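PDB 1ZX5: mannosephosphate isomerase, putative, which probably catalyses the zinc-dependent interconversion of D-mannose 6-phosphate and D-fructose 6-phosphate, as a type 1 mannose-6-phosphate isomerase. Local coordinates for residues A[5-10]-A[275-280]; A[116-121]-A[225-230]; A[235-240]-A[284-289]. One frame throughout, in Å; residues are numbered along the deposited sequence.

Contact 1. Residues A[5-10]-A[275-280]; sequences PSFIFQ and CLVPAS
Cys275 SG lies beside both Phe7 and Phe9, 3.7 Å from Phe7 CB, and makes an oblique sulfur-aromatic contact with each ring. The centroid of the Phe9 ring is 4.6 Å from Cys275 SG. With SG anti to its own backbone N (chi1 173°), Cys275 brings the thiol up to both phenyl groups. Phe7 also meets Val277, which runs beside it and whose CG2 comes up to the rim of the ring at CD1. Further out, Ile8 CD1 packs 3.8 Å from Pro278 CG.

The backbones pair through one antiparallel bridge, a hydrogen-bonded pair of Ile8 and Leu276: Leu276 N to Ile8 O is 2.8 Å and nearly straight, Ile8 N to Leu276 O is 2.9 Å. Beyond it Ser6 O receives the CA-H of Val277. At the polar edge a water bonds to Ser280 OG and, weakly, to Pro5 O, while Ser6 OG turns to Thr281 and Lys264.

The N-terminal segment thus borders the outermost strand 274-277 of the C-terminal sheet. Helix 61-73 packs on Leu276 and Pro278, and strands 259-262 and 266-269 cover the Phe7 and Cys275 side.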
loop_
_atom_site.group_PDB
_atom_site.type_symbol
_atom_site.label_atom_id
_atom_site.label_comp_id
_atom_site.label_asym_id
_atom_site.label_seq_id
_atom_site.Cartn_x
_atom_site.Cartn_y
_atom_site.Cartn_z
ATOM N N PRO A 5 -23.104 -5.337 -3.185
ATOM C CA PRO A 5 -23.431 -4.605 -1.963
ATOM C C PRO A 5 -22.469 -3.438 -1.774
ATOM O O PRO A 5 -21.491 -3.323 -2.514
ATOM C CB PRO A 5 -23.232 -5.651 -0.864
ATOM C CG PRO A 5 -22.253 -6.607 -1.428
ATOM C CD PRO A 5 -22.516 -6.659 -2.898
ATOM N N SER A 6 -22.758 -2.577 -0.804
ATOM C CA SER A 6 -21.903 -1.438 -0.491
ATOM C C SER A 6 -20.544 -1.840 0.087
ATOM O O SER A 6 -19.545 -1.172 -0.159
ATOM C CB SER A 6 -22.603 -0.503 0.494
ATOM O OG SER A 6 -23.563 0.292 -0.155
ATOM N N PHE A 7 -20.524 -2.916 0.868
ATOM C CA PHE A 7 -19.366 -3.280 1.655
ATOM C C PHE A 7 -18.987 -4.742 1.451
ATOM O O PHE A 7 -19.752 -5.650 1.795
ATOM C CB PHE A 7 -19.614 -2.988 3.144
ATOM C CG PHE A 7 -20.212 -1.626 3.410
ATOM C CD1 PHE A 7 -19.521 -0.462 3.068
ATOM C CD2 PHE A 7 -21.466 -1.512 3.994
ATOM C CE1 PHE A 7 -20.080 0.796 3.305
ATOM C CE2 PHE A 7 -22.029 -0.261 4.238
ATOM C CZ PHE A 7 -21.327 0.895 3.895
ATOM N N ILE A 8 -17.804 -4.949 0.880
ATOM C CA ILE A 8 -17.289 -6.275 0.594
ATOM C C ILE A 8 -16.096 -6.530 1.510
ATOM O O ILE A 8 -15.210 -5.688 1.641
ATOM C CB ILE A 8 -16.928 -6.432 -0.906
ATOM C CG1 ILE A 8 -18.202 -6.298 -1.763
ATOM C CG2 ILE A 8 -16.183 -7.768 -1.175
ATOM C CD1 ILE A 8 -17.952 -6.125 -3.269
ATOM N N PHE A 9 -16.106 -7.689 2.159
ATOM C CA PHE A 9 -15.092 -8.040 3.144
ATOM C C PHE A 9 -14.229 -9.184 2.625
ATOM O O PHE A 9 -14.663 -9.930 1.751
ATOM C CB PHE A 9 -15.777 -8.384 4.473
ATOM C CG PHE A 9 -16.484 -7.208 5.082
ATOM C CD1 PHE A 9 -15.781 -6.281 5.845
ATOM C CD2 PHE A 9 -17.844 -6.989 4.840
ATOM C CE1 PHE A 9 -16.420 -5.172 6.385
ATOM C CE2 PHE A 9 -18.488 -5.875 5.373
ATOM C CZ PHE A 9 -17.776 -4.964 6.145
ATOM N N GLN A 10 -13.005 -9.309 3.133
ATOM C CA GLN A 10 -12.201 -10.506 2.842
ATOM C C GLN A 10 -12.768 -11.678 3.607
ATOM O O GLN A 10 -13.098 -11.538 4.780
ATOM C CB GLN A 10 -10.725 -10.332 3.224
ATOM C CG GLN A 10 -9.983 -9.414 2.299
ATOM C CD GLN A 10 -8.478 -9.582 2.349
ATOM O OE1 GLN A 10 -7.887 -9.942 3.370
ATOM N NE2 GLN A 10 -7.851 -9.291 1.248
ATOM N N CYS A 275 -12.338 -2.864 4.059
ATOM C CA CYS A 275 -13.606 -3.017 3.441
ATOM C C CYS A 275 -13.485 -2.474 2.009
ATOM O O CYS A 275 -12.926 -1.401 1.796
ATOM C CB CYS A 275 -14.555 -2.173 4.295
ATOM S SG CYS A 275 -16.073 -2.021 3.694
ATOM N N LEU A 276 -14.000 -3.222 1.036
ATOM C CA LEU A 276 -14.021 -2.801 -0.363
ATOM C C LEU A 276 -15.404 -2.233 -0.723
ATOM O O LEU A 276 -16.429 -2.902 -0.550
ATOM C CB LEU A 276 -13.662 -3.984 -1.279
ATOM C CG LEU A 276 -13.822 -3.855 -2.805
ATOM C CD1 LEU A 276 -12.770 -2.942 -3.401
ATOM C CD2 LEU A 276 -13.729 -5.245 -3.472
ATOM N N VAL A 277 -15.419 -0.993 -1.213
ATOM C CA VAL A 277 -16.648 -0.310 -1.569
ATOM C C VAL A 277 -16.683 -0.117 -3.086
ATOM O O VAL A 277 -15.882 0.648 -3.627
ATOM C CB VAL A 277 -16.763 1.069 -0.864
ATOM C CG1 VAL A 277 -18.135 1.718 -1.149
ATOM C CG2 VAL A 277 -16.481 0.945 0.660
ATOM N N PRO A 278 -17.593 -0.825 -3.779
ATOM C CA PRO A 278 -17.736 -0.627 -5.229
ATOM C C PRO A 278 -18.191 0.792 -5.587
ATOM O O PRO A 278 -18.903 1.431 -4.805
ATOM C CB PRO A 278 -18.807 -1.659 -5.635
ATOM C CG PRO A 278 -18.834 -2.668 -4.511
ATOM C CD PRO A 278 -18.519 -1.855 -3.268
ATOM N N ALA A 279 -17.768 1.266 -6.760
ATOM C CA ALA A 279 -18.177 2.574 -7.299
ATOM C C ALA A 279 -19.682 2.776 -7.389
ATOM O O ALA A 279 -20.155 3.915 -7.375
ATOM C CB ALA A 279 -17.561 2.795 -8.660
ATOM N N SER A 280 -20.434 1.682 -7.488
ATOM C CA SER A 280 -21.897 1.757 -7.539
ATOM C C SER A 280 -22.529 2.253 -6.227
ATOM O O SER A 280 -23.721 2.496 -6.175
ATOM C CB SER A 280 -22.499 0.408 -7.946
ATOM O OG SER A 280 -22.152 -0.612 -7.022
HETATM O O HOH W 1 -22.452 -0.968 -4.245
#

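Contact 2. Residues A[116-121]-A[225-230]; sequences GVESAW and AETENF
Glu118 and Thr227 meet tip to tip and carry the polar part of the contact. Glu118 OE2 lies 2.9 Å from Thr227 OG1, a weak hydrogen bond at most, since the hydroxyl proton could go elsewhere. The other carboxylate oxygen of Glu118, OE1, rests 3.4 Å from Thr227 CB, leaving the acid group against both the hydroxyl and the carbon that bears it. Glu118 CG sits between the backbone N and the carbonyl carbon (chi1 57°), and beyond it the chain is extended, which carries the carboxylate across to the turn. Asn229 crosses this side chain at about a right angle, with CB 3.4 Å from Glu118 OE2.

Within 225-230 the same threonine hydroxyl organises the turn: Asn229 N donates to Thr227 OG1 at 3.2 Å and Phe230 N does so weakly, while Thr227 N bonds to Phe230 O. Thr227 OG1 also stands 3.5 Å above the centre of one face of the Phe230 ring.

A polar atom meets the edge of that ring: Glu118 O lies in the ring plane, 3.5 Å from Phe230 CZ. The planes of the Glu118 carboxylate and the Phe230 ring are 88° apart. The apolar contacts are those of Ala120 CB, which packs against Phe230 CE1 and faces Ala225 CB at 4.3 Å; from strand 181-188, Val186 also packs on Phe230.

Backbone bonds of Ser119, Ala120 and Trp121 go to Ile170, Val186 and Phe168 of the flanking strands. Thr227 makes an ST turn, its OG1 accepting from the backbone N of Asn229, in the hairpin joining strands 224-226 and 230-237; the contact sets this hairpin of the C-terminal cupin domain against strand 119-123 of the catalytic domain.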
loop_
_atom_site.group_PDB
_atom_site.type_symbol
_atom_site.label_atom_id
_atom_site.label_comp_id
_atom_site.label_asym_id
_atom_site.label_seq_id
_atom_site.Cartn_x
_atom_site.Cartn_y
_atom_site.Cartn_z
ATOM N N GLY A 116 5.407 -1.196 -13.784
ATOM C CA GLY A 116 6.099 -0.334 -12.836
ATOM C C GLY A 116 5.360 -0.144 -11.520
ATOM O O GLY A 116 4.215 -0.583 -11.359
ATOM N N VAL A 117 6.040 0.475 -10.560
ATOM C CA VAL A 117 5.490 0.650 -9.223
ATOM C C VAL A 117 5.671 2.085 -8.753
ATOM O O VAL A 117 6.799 2.591 -8.698
ATOM C CB VAL A 117 6.142 -0.291 -8.164
ATOM C CG1 VAL A 117 5.302 -0.303 -6.869
ATOM C CG2 VAL A 117 6.335 -1.716 -8.699
ATOM N N GLU A 118 4.556 2.731 -8.429
ATOM C CA GLU A 118 4.549 3.951 -7.611
ATOM C C GLU A 118 3.761 3.614 -6.351
ATOM O O GLU A 118 2.851 2.786 -6.397
ATOM C CB GLU A 118 3.890 5.114 -8.357
ATOM C CG GLU A 118 2.438 4.812 -8.811
ATOM C CD GLU A 118 1.729 5.995 -9.508
ATOM O OE1 GLU A 118 2.385 7.042 -9.765
ATOM O OE2 GLU A 118 0.508 5.861 -9.802
ATOM N N SER A 119 4.102 4.232 -5.226
ATOM C CA SER A 119 3.383 3.948 -3.991
ATOM C C SER A 119 3.229 5.124 -3.038
ATOM O O SER A 119 4.032 6.068 -3.025
ATOM C CB SER A 119 4.012 2.761 -3.263
ATOM O OG SER A 119 5.319 3.087 -2.881
ATOM N N ALA A 120 2.153 5.056 -2.261
ATOM C CA ALA A 120 1.867 5.997 -1.212
ATOM C C ALA A 120 1.879 5.225 0.117
ATOM O O ALA A 120 1.295 4.149 0.238
ATOM C CB ALA A 120 0.521 6.672 -1.466
ATOM N N TRP A 121 2.569 5.783 1.104
ATOM C CA TRP A 121 2.766 5.151 2.406
ATOM C C TRP A 121 2.035 5.963 3.449
ATOM O O TRP A 121 2.089 7.186 3.425
ATOM C CB TRP A 121 4.251 5.177 2.773
ATOM C CG TRP A 121 5.136 4.200 2.058
ATOM C CD1 TRP A 121 4.854 3.490 0.922
ATOM C CD2 TRP A 121 6.474 3.848 2.431
ATOM N NE1 TRP A 121 5.924 2.698 0.580
ATOM C CE2 TRP A 121 6.934 2.897 1.492
ATOM C CE3 TRP A 121 7.335 4.250 3.473
ATOM C CZ2 TRP A 121 8.226 2.339 1.559
ATOM C CZ3 TRP A 121 8.623 3.689 3.543
ATOM C CH2 TRP A 121 9.052 2.746 2.593
ATOM N N ALA A 225 -2.002 11.463 1.138
ATOM C CA ALA A 225 -1.033 11.369 0.053
ATOM C C ALA A 225 -1.684 10.829 -1.210
ATOM O O ALA A 225 -2.663 10.084 -1.137
ATOM C CB ALA A 225 0.154 10.475 0.459
ATOM N N GLU A 226 -1.135 11.206 -2.364
ATOM C CA GLU A 226 -1.593 10.668 -3.638
ATOM C C GLU A 226 -0.518 10.593 -4.726
ATOM O O GLU A 226 0.524 11.248 -4.656
ATOM C CB GLU A 226 -2.870 11.378 -4.146
ATOM C CG GLU A 226 -2.830 12.882 -4.187
ATOM C CD GLU A 226 -4.168 13.519 -4.600
ATOM O OE1 GLU A 226 -5.244 13.225 -4.011
ATOM O OE2 GLU A 226 -4.135 14.325 -5.540
ATOM N N THR A 227 -0.781 9.737 -5.708
ATOM C CA THR A 227 -0.015 9.686 -6.943
ATOM C C THR A 227 -0.971 10.203 -8.017
ATOM O O THR A 227 -2.004 10.794 -7.676
ATOM C CB THR A 227 0.476 8.256 -7.244
ATOM O OG1 THR A 227 -0.633 7.434 -7.625
ATOM C CG2 THR A 227 1.159 7.644 -6.023
ATOM N N GLU A 228 -0.671 10.005 -9.302
ATOM C CA GLU A 228 -1.618 10.466 -10.322
ATOM C C GLU A 228 -2.744 9.461 -10.527
ATOM O O GLU A 228 -3.737 9.767 -11.178
ATOM C CB GLU A 228 -0.928 10.807 -11.657
ATOM C CG GLU A 228 -0.200 12.188 -11.701
ATOM C CD GLU A 228 -1.159 13.399 -11.708
ATOM O OE1 GLU A 228 -1.247 14.082 -12.757
ATOM O OE2 GLU A 228 -1.825 13.681 -10.673
ATOM N N ASN A 229 -2.598 8.270 -9.954
ATOM C CA ASN A 229 -3.538 7.180 -10.205
ATOM C C ASN A 229 -4.430 6.803 -9.026
ATOM O O ASN A 229 -5.472 6.177 -9.208
ATOM C CB ASN A 229 -2.782 5.950 -10.696
ATOM C CG ASN A 229 -2.182 6.150 -12.081
ATOM O OD1 ASN A 229 -0.988 5.938 -12.287
ATOM N ND2 ASN A 229 -3.000 6.565 -13.024
ATOM N N PHE A 230 -4.001 7.170 -7.825
ATOM C CA PHE A 230 -4.706 6.803 -6.609
ATOM C C PHE A 230 -4.266 7.678 -5.432
ATOM O O PHE A 230 -3.236 8.350 -5.489
ATOM C CB PHE A 230 -4.508 5.306 -6.286
ATOM C CG PHE A 230 -3.069 4.892 -6.149
ATOM C CD1 PHE A 230 -2.372 5.097 -4.951
ATOM C CD2 PHE A 230 -2.398 4.286 -7.218
ATOM C CE1 PHE A 230 -1.040 4.706 -4.828
ATOM C CE2 PHE A 230 -1.065 3.894 -7.100
ATOM C CZ PHE A 230 -0.394 4.101 -5.903
#

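Contact 3. Residues A[235-240]-A[284-289]; sequences VDVTGT and FTVESE
Gly239 and Ser288 form an antiparallel hydrogen-bonded pair at a corner of the C-terminal cupin domain, where the chain leaves strand 230-237 of one sheet and enters strand 240-244 of another. Gly239 N reaches Ser288 O at 2.7 Å, and Ser288 N returns a 3.0 Å bond to Gly239 O. Gly239 turns the corner at phi 94° and psi -135°, a backbone conformation in which a CB would collide with the carbonyl oxygen of Thr238.

Next to it Thr240 and Glu287 are a non-hydrogen-bonded pair. Thr240 OG1 lies 3.4 Å from Glu287 CG, and a water bonded to Thr240 OG1 is held weakly by Glu287 OE2; Glu287 OE1 forms a salt bridge with Arg262. Thr240 CG2, anti to its backbone N, touches Thr285 CB at 3.7 Å.

Before the corner Val237 belongs to the first sheet yet points at strand 283-288. Its CG2 meets Val286 CG2 at 3.7 Å, the two side chains crossing at about a right angle, and its CG1 packs on Ser288 CB. Phe259 and Ile293 continue this apolar interior. A corner at which one chain passes from one antiparallel sheet to the other fits the small jelly-roll beta-barrel of the cupin fold.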
loop_
_atom_site.group_PDB
_atom_site.type_symbol
_atom_site.label_atom_id
_atom_site.label_comp_id
_atom_site.label_asym_id
_atom_site.label_seq_id
_atom_site.Cartn_x
_atom_site.Cartn_y
_atom_site.Cartn_z
ATOM N N VAL A 235 -9.698 9.880 7.594
ATOM C CA VAL A 235 -10.893 10.587 8.046
ATOM C C VAL A 235 -11.037 10.398 9.559
ATOM O O VAL A 235 -11.098 9.260 10.036
ATOM C CB VAL A 235 -12.162 10.068 7.318
ATOM C CG1 VAL A 235 -13.412 10.930 7.676
ATOM C CG2 VAL A 235 -11.924 10.032 5.807
ATOM N N ASP A 236 -11.041 11.503 10.307
ATOM C CA ASP A 236 -11.285 11.472 11.755
ATOM C C ASP A 236 -12.785 11.423 11.986
ATOM O O ASP A 236 -13.500 12.337 11.588
ATOM C CB ASP A 236 -10.737 12.729 12.462
ATOM C CG ASP A 236 -9.208 12.812 12.444
ATOM O OD1 ASP A 236 -8.525 11.783 12.275
ATOM O OD2 ASP A 236 -8.684 13.932 12.612
ATOM N N VAL A 237 -13.265 10.371 12.634
ATOM C CA VAL A 237 -14.695 10.236 12.863
ATOM C C VAL A 237 -15.024 10.316 14.366
ATOM O O VAL A 237 -14.495 9.543 15.174
ATOM C CB VAL A 237 -15.222 8.912 12.268
ATOM C CG1 VAL A 237 -16.726 8.758 12.517
ATOM C CG2 VAL A 237 -14.884 8.814 10.787
ATOM N N THR A 238 -15.892 11.255 14.720
ATOM C CA THR A 238 -16.430 11.355 16.067
ATOM C C THR A 238 -17.941 11.480 15.932
ATOM O O THR A 238 -18.446 12.542 15.621
ATOM C CB THR A 238 -15.836 12.584 16.823
ATOM O OG1 THR A 238 -14.414 12.431 16.911
ATOM C CG2 THR A 238 -16.375 12.665 18.228
ATOM N N GLY A 239 -18.659 10.388 16.149
ATOM C CA GLY A 239 -20.083 10.345 15.825
ATOM C C GLY A 239 -20.256 9.771 14.426
ATOM O O GLY A 239 -19.601 8.795 14.067
ATOM N N THR A 240 -21.104 10.407 13.626
ATOM C CA THR A 240 -21.447 9.911 12.295
ATOM C C THR A 240 -20.867 10.811 11.213
ATOM O O THR A 240 -21.040 12.024 11.260
ATOM C CB THR A 240 -22.983 9.761 12.111
ATOM O OG1 THR A 240 -23.497 8.919 13.148
ATOM C CG2 THR A 240 -23.339 9.139 10.733
ATOM N N PHE A 284 -22.162 6.744 1.821
ATOM C CA PHE A 284 -22.561 5.927 2.949
ATOM C C PHE A 284 -22.123 6.668 4.206
ATOM O O PHE A 284 -21.357 7.642 4.129
ATOM C CB PHE A 284 -21.881 4.548 2.859
ATOM C CG PHE A 284 -20.372 4.613 2.762
ATOM C CD1 PHE A 284 -19.585 4.533 3.906
ATOM C CD2 PHE A 284 -19.739 4.753 1.527
ATOM C CE1 PHE A 284 -18.190 4.578 3.824
ATOM C CE2 PHE A 284 -18.351 4.825 1.439
ATOM C CZ PHE A 284 -17.574 4.728 2.594
ATOM N N THR A 285 -22.594 6.215 5.360
ATOM C CA THR A 285 -22.085 6.763 6.611
ATOM C C THR A 285 -21.223 5.765 7.378
ATOM O O THR A 285 -21.386 4.546 7.251
ATOM C CB THR A 285 -23.207 7.302 7.526
ATOM O OG1 THR A 285 -24.043 6.220 7.957
ATOM C CG2 THR A 285 -24.035 8.360 6.811
ATOM N N VAL A 286 -20.280 6.309 8.144
ATOM C CA VAL A 286 -19.492 5.548 9.109
ATOM C C VAL A 286 -19.737 6.169 10.489
ATOM O O VAL A 286 -19.889 7.389 10.612
ATOM C CB VAL A 286 -17.979 5.493 8.742
ATOM C CG1 VAL A 286 -17.817 4.961 7.335
ATOM C CG2 VAL A 286 -17.330 6.864 8.822
ATOM N N GLU A 287 -19.820 5.326 11.519
ATOM C CA GLU A 287 -20.091 5.819 12.855
ATOM C C GLU A 287 -19.135 5.230 13.875
ATOM O O GLU A 287 -18.980 4.012 13.976
ATOM C CB GLU A 287 -21.541 5.536 13.262
ATOM C CG GLU A 287 -21.934 6.225 14.546
ATOM C CD GLU A 287 -23.156 5.607 15.195
ATOM O OE1 GLU A 287 -23.611 4.547 14.723
ATOM O OE2 GLU A 287 -23.675 6.191 16.171
ATOM N N SER A 288 -18.536 6.111 14.671
ATOM C CA SER A 288 -17.549 5.711 15.658
ATOM C C SER A 288 -17.543 6.702 16.812
ATOM O O SER A 288 -17.713 7.909 16.606
ATOM C CB SER A 288 -16.165 5.658 15.001
ATOM O OG SER A 288 -15.190 5.165 15.893
ATOM N N GLU A 289 -17.359 6.196 18.030
ATOM C CA GLU A 289 -17.185 7.061 19.215
ATOM C C GLU A 289 -16.057 8.093 18.976
ATOM O O GLU A 289 -16.233 9.293 19.194
ATOM C CB GLU A 289 -16.823 6.180 20.411
ATOM C CG GLU A 289 -16.949 6.843 21.768
ATOM C CD GLU A 289 -16.671 5.879 22.897
ATOM O OE1 GLU A 289 -17.278 6.021 23.979
ATOM O OE2 GLU A 289 -15.859 4.952 22.689
HETATM O O HOH W 2 -23.808 9.473 15.733
#

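How the contacts relate
From the N terminus, contact 1 closes the longest loop, bringing residues 5-10 to 275-280 and so joining the start of the chain to the edge of the C-terminal cupin domain. Contact 2 is nested within that loop and ties strand 119-123 of the catalytic part to the first hairpin of the cupin domain. Contact 3 opens after contact 2 has closed; it crosses contact 1, because 275-280 falls between its segments, and links the two cupin sheets. Contacts 1 and 3 touch where Phe284 packs on Phe7 and Val277. Contact 2 stands apart, its centre about 21 Å from that of contact 1 and 26 Å from that of contact 3.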